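PDB 4PQG: glycosyltransferase Gtf1 from Streptococcus pneumoniae, which is a glycosyltransferase of the GT-B fold, with two Rossmann-like domains and an additional extended beta-sheet domain, and holds uridine-5'-diphosphate in this structure. Local coordinates for residues I11-L16 / L223-R228; D317-S322 / I488-L493; W345-V350 / F362-S367. All blocks are in the same frame, centred on the assembly; numbering follows the deposited sequence.

Contact 1 (I11-L16 / L223-R228); sequences IYNINL and LVILDR
Tyr12 is gripped through its backbone by two residues of the neighbouring parallel strand: its N donates to Leu223 O at 2.8 Å, and its O receives Ile225 N in a nearly straight bond (N-H...O 175°). Ile14 N then bonds to Ile225 O, completing the alternation of a parallel pair. Beyond Leu226 the second strand turns, and Ile14 O accepts two amides at once, Asp227 N at 2.8 Å and the more distant Arg228 N at 3.3 Å. On the face carrying Ile11, Asn13, Leu223 and Ile225, Ile11 CG2 presses on Ile225 CD1 at 3.5 Å, a tight carbon contact; the Asn13 amide lies alongside Ile225, pointing the same way. On the other face Ile14 spreads its branches, CD1 to Val224 CG1 and CG2 to Leu226 CD1 (3.7 Å). Arg228 runs beside Asn15, amide and guanidinium planes only 21° apart, and its NE makes a weak 3.2 Å bond to Asn15 OD1 at the guanidinium edge. With CG anti to its backbone N (chi1 -165°), Asn15 brings its amide to this meeting. Leu16 CG rests on Arg228 CB at 3.9 Å. From helix 24-38, Glu26 takes both Arg228 NH2 and Asn15 ND2 and Arg32 holds Asp227 and Asn13, while His250, just past strand 244-248, bonds to Asp227 OD1. These central strands of the N-terminal Rossmann-like sheet are mostly apolar, apart from buried Asn13, but end C-terminally in interlinked charges that probably stabilise one another near the bound uridine-5'-diphosphate.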
loop_
_atom_site.group_PDB
_atom_site.type_symbol
_atom_site.label_atom_id
_atom_site.label_comp_id
_atom_site.label_asym_id
_atom_site.label_seq_id
_atom_site.Cartn_x
_atom_site.Cartn_y
_atom_site.Cartn_z
ATOM N N ILE A 11 -14.869 -12.787 4.527
ATOM C CA ILE A 11 -14.676 -11.356 4.395
ATOM C C ILE A 11 -13.772 -11.097 3.188
ATOM O O ILE A 11 -12.620 -11.510 3.172
ATOM C CB ILE A 11 -14.120 -10.745 5.691
ATOM C CG1 ILE A 11 -15.096 -11.019 6.848
ATOM C CG2 ILE A 11 -13.902 -9.241 5.521
ATOM C CD1 ILE A 11 -14.458 -10.932 8.218
ATOM N N TYR A 12 -14.336 -10.451 2.169
ATOM C CA TYR A 12 -13.618 -10.125 0.941
ATOM C C TYR A 12 -13.217 -8.673 1.027
ATOM O O TYR A 12 -14.050 -7.810 1.295
ATOM C CB TYR A 12 -14.500 -10.358 -0.301
ATOM C CG TYR A 12 -14.902 -11.810 -0.466
ATOM C CD1 TYR A 12 -14.045 -12.737 -1.075
ATOM C CD2 TYR A 12 -16.132 -12.265 0.020
ATOM C CE1 TYR A 12 -14.409 -14.077 -1.205
ATOM C CE2 TYR A 12 -16.507 -13.599 -0.110
ATOM C CZ TYR A 12 -15.646 -14.495 -0.715
ATOM O OH TYR A 12 -16.034 -15.806 -0.809
ATOM N N ASN A 13 -11.938 -8.411 0.798
ATOM C CA ASN A 13 -11.398 -7.060 0.852
ATOM C C ASN A 13 -10.839 -6.721 -0.532
ATOM O O ASN A 13 -10.075 -7.509 -1.101
ATOM C CB ASN A 13 -10.266 -6.997 1.875
ATOM C CG ASN A 13 -10.667 -7.555 3.238
ATOM O OD1 ASN A 13 -10.866 -6.800 4.173
ATOM N ND2 ASN A 13 -10.752 -8.890 3.354
ATOM N N ILE A 14 -11.192 -5.544 -1.035
ATOM C CA ILE A 14 -10.883 -5.146 -2.415
ATOM C C ILE A 14 -9.977 -3.906 -2.475
ATOM O O ILE A 14 -10.286 -2.856 -1.894
ATOM C CB ILE A 14 -12.179 -4.924 -3.232
ATOM C CG1 ILE A 14 -12.926 -6.264 -3.392
ATOM C CG2 ILE A 14 -11.862 -4.370 -4.608
ATOM C CD1 ILE A 14 -14.354 -6.150 -3.879
ATOM N N ASN A 15 -8.848 -4.058 -3.160
ATOM C CA ASN A 15 -7.891 -2.978 -3.354
ATOM C C ASN A 15 -7.474 -3.019 -4.829
ATOM O O ASN A 15 -7.692 -4.024 -5.512
ATOM C CB ASN A 15 -6.684 -3.188 -2.428
ATOM C CG ASN A 15 -5.796 -1.939 -2.288
ATOM O OD1 ASN A 15 -6.036 -0.903 -2.895
ATOM N ND2 ASN A 15 -4.761 -2.059 -1.482
ATOM N N LEU A 16 -6.878 -1.938 -5.324
ATOM C CA LEU A 16 -6.356 -1.960 -6.685
ATOM C C LEU A 16 -5.071 -2.784 -6.789
ATOM O O LEU A 16 -5.015 -3.765 -7.519
ATOM C CB LEU A 16 -6.175 -0.536 -7.241
ATOM C CG LEU A 16 -7.450 0.306 -7.165
ATOM C CD1 LEU A 16 -7.213 1.699 -7.722
ATOM C CD2 LEU A 16 -8.601 -0.388 -7.881
ATOM N N LEU A 223 -19.222 -10.507 3.936
ATOM C CA LEU A 223 -18.924 -9.086 3.985
ATOM C C LEU A 223 -17.890 -8.705 2.909
ATOM O O LEU A 223 -16.820 -9.312 2.808
ATOM C CB LEU A 223 -18.389 -8.703 5.371
ATOM C CG LEU A 223 -18.009 -7.233 5.657
ATOM C CD1 LEU A 223 -19.145 -6.251 5.355
ATOM C CD2 LEU A 223 -17.517 -7.065 7.092
ATOM N N VAL A 224 -18.228 -7.695 2.118
ATOM C CA VAL A 224 -17.289 -7.112 1.154
ATOM C C VAL A 224 -16.815 -5.777 1.734
ATOM O O VAL A 224 -17.621 -4.889 2.029
ATOM C CB VAL A 224 -17.936 -6.943 -0.243
ATOM C CG1 VAL A 224 -16.992 -6.228 -1.208
ATOM C CG2 VAL A 224 -18.329 -8.312 -0.797
ATOM N N ILE A 225 -15.507 -5.669 1.923
ATOM C CA ILE A 225 -14.891 -4.443 2.398
ATOM C C ILE A 225 -14.092 -3.834 1.251
ATOM O O ILE A 225 -13.150 -4.444 0.727
ATOM C CB ILE A 225 -13.978 -4.694 3.604
ATOM C CG1 ILE A 225 -14.771 -5.390 4.724
ATOM C CG2 ILE A 225 -13.335 -3.393 4.074
ATOM C CD1 ILE A 225 -13.949 -5.792 5.925
ATOM N N LEU A 226 -14.478 -2.622 0.895
ATOM C CA LEU A 226 -13.886 -1.913 -0.219
ATOM C C LEU A 226 -12.859 -0.861 0.226
ATOM O O LEU A 226 -13.209 0.170 0.812
ATOM C CB LEU A 226 -15.001 -1.267 -1.027
ATOM C CG LEU A 226 -14.699 -0.633 -2.381
ATOM C CD1 LEU A 226 -14.005 -1.626 -3.294
ATOM C CD2 LEU A 226 -16.021 -0.170 -2.986
ATOM N N ASP A 227 -11.602 -1.121 -0.086
ATOM C CA ASP A 227 -10.521 -0.196 0.265
ATOM C C ASP A 227 -10.227 0.866 -0.790
ATOM O O ASP A 227 -10.071 2.062 -0.466
ATOM C CB ASP A 227 -9.278 -0.992 0.644
ATOM C CG ASP A 227 -9.434 -1.638 1.996
ATOM O OD1 ASP A 227 -9.582 -0.851 2.971
ATOM O OD2 ASP A 227 -9.456 -2.895 2.084
ATOM N N ARG A 228 -10.161 0.425 -2.039
ATOM C CA ARG A 228 -9.940 1.293 -3.189
ATOM C C ARG A 228 -10.700 0.716 -4.356
ATOM O O ARG A 228 -10.767 -0.515 -4.512
ATOM C CB ARG A 228 -8.495 1.271 -3.587
ATOM C CG ARG A 228 -7.596 2.246 -2.907
ATOM C CD ARG A 228 -6.385 2.329 -3.814
ATOM N NE ARG A 228 -5.114 2.159 -3.116
ATOM C CZ ARG A 228 -4.375 3.176 -2.700
ATOM N NH1 ARG A 228 -4.807 4.420 -2.897
ATOM N NH2 ARG A 228 -3.215 2.950 -2.093
#

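Contact 2 (D317-S322 / I488-L493); sequences DSLTDS and IAEGFL
Leu319 and Ala489 make the apolar centre of this surface contact: one methyl of the leucine, CD2, sits 3.6 Å from Ala489 CB, the alanine directing that carbon toward the loop. The same CD2 meets Leu493 CD2 at 4.0 Å, the two leucine side chains crossing at about a right angle, so a single methyl touches both Ala489 and Leu493, the residue just before the next helix. The other methyl of Leu319, CD1, lies anti to CA (chi2 -174°) and in that position passes 4.2 Å from Glu490 CG, using the aliphatic part of that side chain. Leu493 CD2 also approaches the loop backbone, 4.3 Å from Ser318 CA and 4.4 Å from Asp317 O. Asp317 and Ser318 have CB pointing away from 488-493, and the two segments meet by van der Waals contact. Polar bonds lie beside the apolar contact rather than across it. Within 488-493, Gly491 N and Phe492 N bond back to Ile488 O and Ala489 O, respectively. Leu493 occupies the N-cap position of the following helix, and its N is bonded to Glu496 OE2; Asp317 OD1 takes a hydrogen bond with Thr494 OG1 from that helix's first turn. The loop between strands 308-310 and 330-334 thus packs at the junction of helices 478-489 and 494-508, with Tyr486 touching Leu319 and Ile422 of helix 416-423 touching Ala489.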
loop_
_atom_site.group_PDB
_atom_site.type_symbol
_atom_site.label_atom_id
_atom_site.label_comp_id
_atom_site.label_asym_id
_atom_site.label_seq_id
_atom_site.Cartn_x
_atom_site.Cartn_y
_atom_site.Cartn_z
ATOM N N ASP A 317 0.700 -5.051 18.578
ATOM C CA ASP A 317 0.600 -6.352 19.253
ATOM C C ASP A 317 1.055 -6.206 20.704
ATOM O O ASP A 317 0.312 -6.524 21.626
ATOM C CB ASP A 317 1.397 -7.433 18.522
ATOM C CG ASP A 317 0.708 -7.904 17.243
ATOM O OD1 ASP A 317 -0.410 -7.432 16.926
ATOM O OD2 ASP A 317 1.297 -8.746 16.545
ATOM N N SER A 318 2.267 -5.697 20.884
ATOM C CA SER A 318 2.754 -5.296 22.187
ATOM C C SER A 318 3.657 -4.091 22.010
ATOM O O SER A 318 4.148 -3.831 20.906
ATOM C CB SER A 318 3.535 -6.435 22.854
ATOM O OG SER A 318 4.617 -6.849 22.039
ATOM N N LEU A 319 3.885 -3.362 23.101
ATOM C CA LEU A 319 4.881 -2.298 23.111
ATOM C C LEU A 319 6.239 -2.920 22.884
ATOM O O LEU A 319 6.484 -4.051 23.306
ATOM C CB LEU A 319 4.856 -1.546 24.442
ATOM C CG LEU A 319 3.510 -1.015 24.932
ATOM C CD1 LEU A 319 3.728 -0.175 26.182
ATOM C CD2 LEU A 319 2.799 -0.202 23.863
ATOM N N THR A 320 7.112 -2.193 22.200
ATOM C CA THR A 320 8.447 -2.677 21.924
ATOM C C THR A 320 9.442 -1.805 22.676
ATOM O O THR A 320 9.429 -0.584 22.535
ATOM C CB THR A 320 8.744 -2.613 20.415
ATOM O OG1 THR A 320 7.734 -3.333 19.701
ATOM C CG2 THR A 320 10.129 -3.184 20.090
ATOM N N ASP A 321 10.298 -2.441 23.475
ATOM C CA ASP A 321 11.374 -1.732 24.174
ATOM C C ASP A 321 12.602 -1.733 23.307
ATOM O O ASP A 321 12.767 -2.615 22.459
ATOM C CB ASP A 321 11.716 -2.409 25.510
ATOM C CG ASP A 321 10.501 -2.587 26.404
ATOM O OD1 ASP A 321 9.755 -1.612 26.632
ATOM O OD2 ASP A 321 10.292 -3.715 26.871
ATOM N N SER A 322 13.470 -0.745 23.508
ATOM C CA SER A 322 14.730 -0.721 22.803
ATOM C C SER A 322 15.493 -1.961 23.212
ATOM O O SER A 322 15.530 -2.297 24.400
ATOM C CB SER A 322 15.532 0.507 23.178
ATOM O OG SER A 322 16.604 0.649 22.277
ATOM N N ILE A 488 0.128 6.354 25.773
ATOM C CA ILE A 488 -0.870 6.524 24.713
ATOM C C ILE A 488 -1.044 5.219 23.922
ATOM O O ILE A 488 -2.167 4.807 23.626
ATOM C CB ILE A 488 -0.526 7.692 23.749
ATOM C CG1 ILE A 488 -0.687 9.045 24.475
ATOM C CG2 ILE A 488 -1.382 7.607 22.483
ATOM C CD1 ILE A 488 0.007 10.208 23.793
ATOM N N ALA A 489 0.077 4.570 23.623
ATOM C CA ALA A 489 0.103 3.369 22.794
ATOM C C ALA A 489 -0.739 2.233 23.361
ATOM O O ALA A 489 -1.297 1.435 22.605
ATOM C CB ALA A 489 1.537 2.909 22.586
ATOM N N GLU A 490 -0.846 2.163 24.689
ATOM C CA GLU A 490 -1.640 1.110 25.334
ATOM C C GLU A 490 -3.097 1.211 24.916
ATOM O O GLU A 490 -3.844 0.240 25.004
ATOM C CB GLU A 490 -1.540 1.209 26.861
ATOM C CG GLU A 490 -0.211 0.780 27.448
ATOM C CD GLU A 490 -0.067 1.252 28.890
ATOM O OE1 GLU A 490 -1.022 1.070 29.673
ATOM O OE2 GLU A 490 0.987 1.826 29.241
ATOM N N GLY A 491 -3.499 2.392 24.451
ATOM C CA GLY A 491 -4.835 2.584 23.917
ATOM C C GLY A 491 -5.010 2.038 22.503
ATOM O O GLY A 491 -6.110 2.087 21.963
ATOM N N PHE A 492 -3.941 1.522 21.900
ATOM C CA PHE A 492 -3.997 1.063 20.496
ATOM C C PHE A 492 -3.510 -0.374 20.348
ATOM O O PHE A 492 -2.998 -0.771 19.293
ATOM C CB PHE A 492 -3.216 2.032 19.568
ATOM C CG PHE A 492 -3.839 3.394 19.489
ATOM C CD1 PHE A 492 -4.784 3.683 18.512
ATOM C CD2 PHE A 492 -3.534 4.369 20.444
ATOM C CE1 PHE A 492 -5.393 4.923 18.460
ATOM C CE2 PHE A 492 -4.133 5.612 20.402
ATOM C CZ PHE A 492 -5.065 5.894 19.407
ATOM N N LEU A 493 -3.669 -1.160 21.413
ATOM C CA LEU A 493 -3.160 -2.533 21.409
ATOM C C LEU A 493 -4.100 -3.478 20.661
ATOM O O LEU A 493 -5.308 -3.266 20.652
ATOM C CB LEU A 493 -2.880 -3.039 22.834
ATOM C CG LEU A 493 -1.768 -2.357 23.642
ATOM C CD1 LEU A 493 -1.696 -2.981 25.040
ATOM C CD2 LEU A 493 -0.414 -2.432 22.945
#

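Contact 3 (W345-V350 / F362-S367); sequences WLVKAV and FDIYGS. With UDP (uridine-5'-diphosphate), chain C.
Leu346, Val347 and Val350 turn one side of helix 343-353 to Phe362 and Ile364 of strand 361-365, the two short axes running almost antiparallel (169°) with a closest approach of 10.3 Å. Phe362 carries most of the contact: CG lies anti to its backbone N (chi1 -179°), and the ring beyond it touches Leu346, Val347 and Val350. Val350 CG2 meets ring atom CD2 at 3.6 Å, while Val350 CG1 touches Phe362 CB. Farther along the ring, Leu346 CB lies 3.8 Å from CZ of Phe362, their side chains crossing at about a right angle. Ile364 CG1 packs over one face of the same ring, 3.6 Å above its plane and offset toward the rim. Ile364 CD1 meets Val347 CG2 at 3.6 Å. At the strand's C-terminal end, Gly366 N and Tyr365 CB come 3.3 and 3.5 Å, respectively, from O4 of the uridine-5'-diphosphate uracil. The helix is the crossover of the beta-alpha-beta unit 330-334, 343-353, 361-365 in the C-terminal Rossmann-like domain; Leu331 and Thr333 of strand 330-334 and Ile387 of strand 387-391 continue the packing beside it, and Tyr465 of helix 458-474 adjoins Leu346.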
loop_
_atom_site.group_PDB
_atom_site.type_symbol
_atom_site.label_atom_id
_atom_site.label_comp_id
_atom_site.label_asym_id
_atom_site.label_seq_id
_atom_site.Cartn_x
_atom_site.Cartn_y
_atom_site.Cartn_z
ATOM N N TRP A 345 10.776 19.916 4.404
ATOM C CA TRP A 345 10.687 20.777 5.579
ATOM C C TRP A 345 11.407 20.196 6.760
ATOM O O TRP A 345 12.099 20.931 7.479
ATOM C CB TRP A 345 9.236 21.096 5.933
ATOM C CG TRP A 345 8.472 21.834 4.855
ATOM C CD1 TRP A 345 8.986 22.491 3.744
ATOM C CD2 TRP A 345 7.017 22.047 4.778
ATOM N NE1 TRP A 345 7.982 23.055 3.002
ATOM C CE2 TRP A 345 6.782 22.829 3.559
ATOM C CE3 TRP A 345 5.929 21.659 5.552
ATOM C CZ2 TRP A 345 5.508 23.206 3.158
ATOM C CZ3 TRP A 345 4.643 22.032 5.135
ATOM C CH2 TRP A 345 4.442 22.796 3.965
ATOM N N LEU A 346 11.279 18.882 6.981
ATOM C CA LEU A 346 11.993 18.230 8.080
ATOM C C LEU A 346 13.506 18.266 7.898
ATOM O O LEU A 346 14.250 18.500 8.869
ATOM C CB LEU A 346 11.552 16.767 8.264
ATOM C CG LEU A 346 10.089 16.549 8.655
ATOM C CD1 LEU A 346 9.824 15.054 8.777
ATOM C CD2 LEU A 346 9.783 17.271 9.964
ATOM N N VAL A 347 13.965 18.004 6.676
ATOM C CA VAL A 347 15.396 18.014 6.403
ATOM C C VAL A 347 15.985 19.401 6.726
ATOM O O VAL A 347 16.974 19.497 7.470
ATOM C CB VAL A 347 15.731 17.563 4.952
ATOM C CG1 VAL A 347 17.199 17.802 4.627
ATOM C CG2 VAL A 347 15.407 16.086 4.761
ATOM N N LYS A 348 15.368 20.461 6.199
ATOM C CA LYS A 348 15.788 21.850 6.499
ATOM C C LYS A 348 15.743 22.222 7.993
ATOM O O LYS A 348 16.610 22.954 8.495
ATOM C CB LYS A 348 14.987 22.848 5.666
ATOM C CG LYS A 348 15.146 22.615 4.169
ATOM C CD LYS A 348 14.664 23.794 3.346
ATOM C CE LYS A 348 15.032 23.610 1.883
ATOM N NZ LYS A 348 14.773 24.873 1.135
ATOM N N ALA A 349 14.739 21.706 8.700
ATOM C CA ALA A 349 14.629 21.889 10.140
ATOM C C ALA A 349 15.782 21.206 10.872
ATOM O O ALA A 349 16.373 21.792 11.799
ATOM C CB ALA A 349 13.292 21.366 10.644
ATOM N N VAL A 350 16.108 19.987 10.446
ATOM C CA VAL A 350 17.193 19.218 11.054
ATOM C C VAL A 350 18.552 19.878 10.795
ATOM O O VAL A 350 19.357 19.978 11.715
ATOM C CB VAL A 350 17.164 17.721 10.651
ATOM C CG1 VAL A 350 18.383 16.970 11.177
ATOM C CG2 VAL A 350 15.899 17.073 11.191
ATOM N N PHE A 362 19.344 12.111 11.437
ATOM C CA PHE A 362 17.984 12.042 10.896
ATOM C C PHE A 362 17.972 11.004 9.793
ATOM O O PHE A 362 18.535 11.235 8.737
ATOM C CB PHE A 362 17.551 13.417 10.338
ATOM C CG PHE A 362 16.141 13.458 9.774
ATOM C CD1 PHE A 362 15.125 12.639 10.282
ATOM C CD2 PHE A 362 15.818 14.358 8.762
ATOM C CE1 PHE A 362 13.827 12.704 9.770
ATOM C CE2 PHE A 362 14.525 14.426 8.257
ATOM C CZ PHE A 362 13.529 13.596 8.761
ATOM N N ASP A 363 17.358 9.852 10.072
ATOM C CA ASP A 363 17.187 8.787 9.079
ATOM C C ASP A 363 15.790 8.826 8.485
ATOM O O ASP A 363 14.799 8.953 9.213
ATOM C CB ASP A 363 17.490 7.413 9.698
ATOM C CG ASP A 363 18.986 7.146 9.824
ATOM O OD1 ASP A 363 19.795 7.835 9.147
ATOM O OD2 ASP A 363 19.353 6.237 10.600
ATOM N N ILE A 364 15.730 8.734 7.157
ATOM C CA ILE A 364 14.483 8.858 6.401
ATOM C C ILE A 364 14.168 7.534 5.698
ATOM O O ILE A 364 14.873 7.136 4.772
ATOM C CB ILE A 364 14.549 10.030 5.378
ATOM C CG1 ILE A 364 14.733 11.376 6.094
ATOM C CG2 ILE A 364 13.294 10.083 4.518
ATOM C CD1 ILE A 364 15.152 12.523 5.178
ATOM N N TYR A 365 13.120 6.860 6.157
ATOM C CA TYR A 365 12.688 5.571 5.597
ATOM C C TYR A 365 11.529 5.762 4.625
ATOM O O TYR A 365 10.671 6.606 4.840
ATOM C CB TYR A 365 12.271 4.624 6.718
ATOM C CG TYR A 365 13.440 4.164 7.554
ATOM C CD1 TYR A 365 14.080 2.957 7.288
ATOM C CD2 TYR A 365 13.924 4.952 8.595
ATOM C CE1 TYR A 365 15.160 2.537 8.037
ATOM C CE2 TYR A 365 15.006 4.540 9.356
ATOM C CZ TYR A 365 15.624 3.340 9.068
ATOM O OH TYR A 365 16.698 2.938 9.824
ATOM N N GLY A 366 11.526 4.984 3.552
ATOM C CA GLY A 366 10.462 5.045 2.548
ATOM C C GLY A 366 11.003 5.239 1.142
ATOM O O GLY A 366 12.210 5.387 0.951
ATOM N N SER A 367 10.107 5.222 0.158
ATOM C CA SER A 367 10.467 5.446 -1.242
ATOM C C SER A 367 9.494 6.415 -1.860
ATOM O O SER A 367 8.387 6.583 -1.366
ATOM C CB SER A 367 10.430 4.145 -2.043
ATOM O OG SER A 367 11.294 3.207 -1.450
HETATM N N1 UDP C . 6.480 1.630 5.726
HETATM C C2 UDP C . 7.426 0.583 5.674
HETATM N N3 UDP C . 8.694 0.872 5.421
HETATM C C4 UDP C . 9.122 2.124 5.203
HETATM C C5 UDP C . 8.216 3.188 5.237
HETATM C C6 UDP C . 6.873 2.903 5.513
HETATM O O2 UDP C . 7.090 -0.610 5.876
HETATM O O4 UDP C . 10.338 2.310 4.973
HETATM C "C1'" UDP C . 5.088 1.283 6.049
HETATM C "C2'" UDP C . 4.798 1.715 7.485
HETATM O "O2'" UDP C . 5.177 0.739 8.476
HETATM C "C3'" UDP C . 3.302 1.981 7.507
HETATM C "C4'" UDP C . 2.968 2.313 6.055
HETATM O "O4'" UDP C . 4.137 2.014 5.274
HETATM O "O3'" UDP C . 2.584 0.805 7.899
HETATM C "C5'" UDP C . 2.629 3.788 5.849
HETATM O "O5'" UDP C . 1.355 4.038 6.416
HETATM P PA UDP C . 0.925 5.507 6.898
HETATM O O1A UDP C . -0.482 5.447 7.428
HETATM O O2A UDP C . 2.022 6.000 7.811
HETATM O O3A UDP C . 1.107 6.493 5.634
HETATM P PB UDP C . 0.389 6.514 4.193
HETATM O O1B UDP C . 0.120 7.982 3.948
HETATM O O2B UDP C . 1.400 5.887 3.247
HETATM O O3B UDP C . -0.904 5.738 4.351
#

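Overall arrangement
Contacts 1 and 3 are buried and belong to the two Rossmann-like domains, on opposite sides of the chain's centre with centres 33 Å apart; contact 2 lies at the surface. Contact 1 joins neighbouring strands through backbone bonds and finishes in charged groups, whereas contact 3 packs a helix on a strand through apolar side chains. Contact 2 is also apolar and buries about as much surface as contact 3, but it joins a loop to a helix junction at the exposed side of the fold. No element is shared. Contact 1 closes before the other two open, and contact 3 falls within the sequence interval spanned by contact 2. Strand ends in contacts 1 and 3 both lead toward the bound uridine-5'-diphosphate.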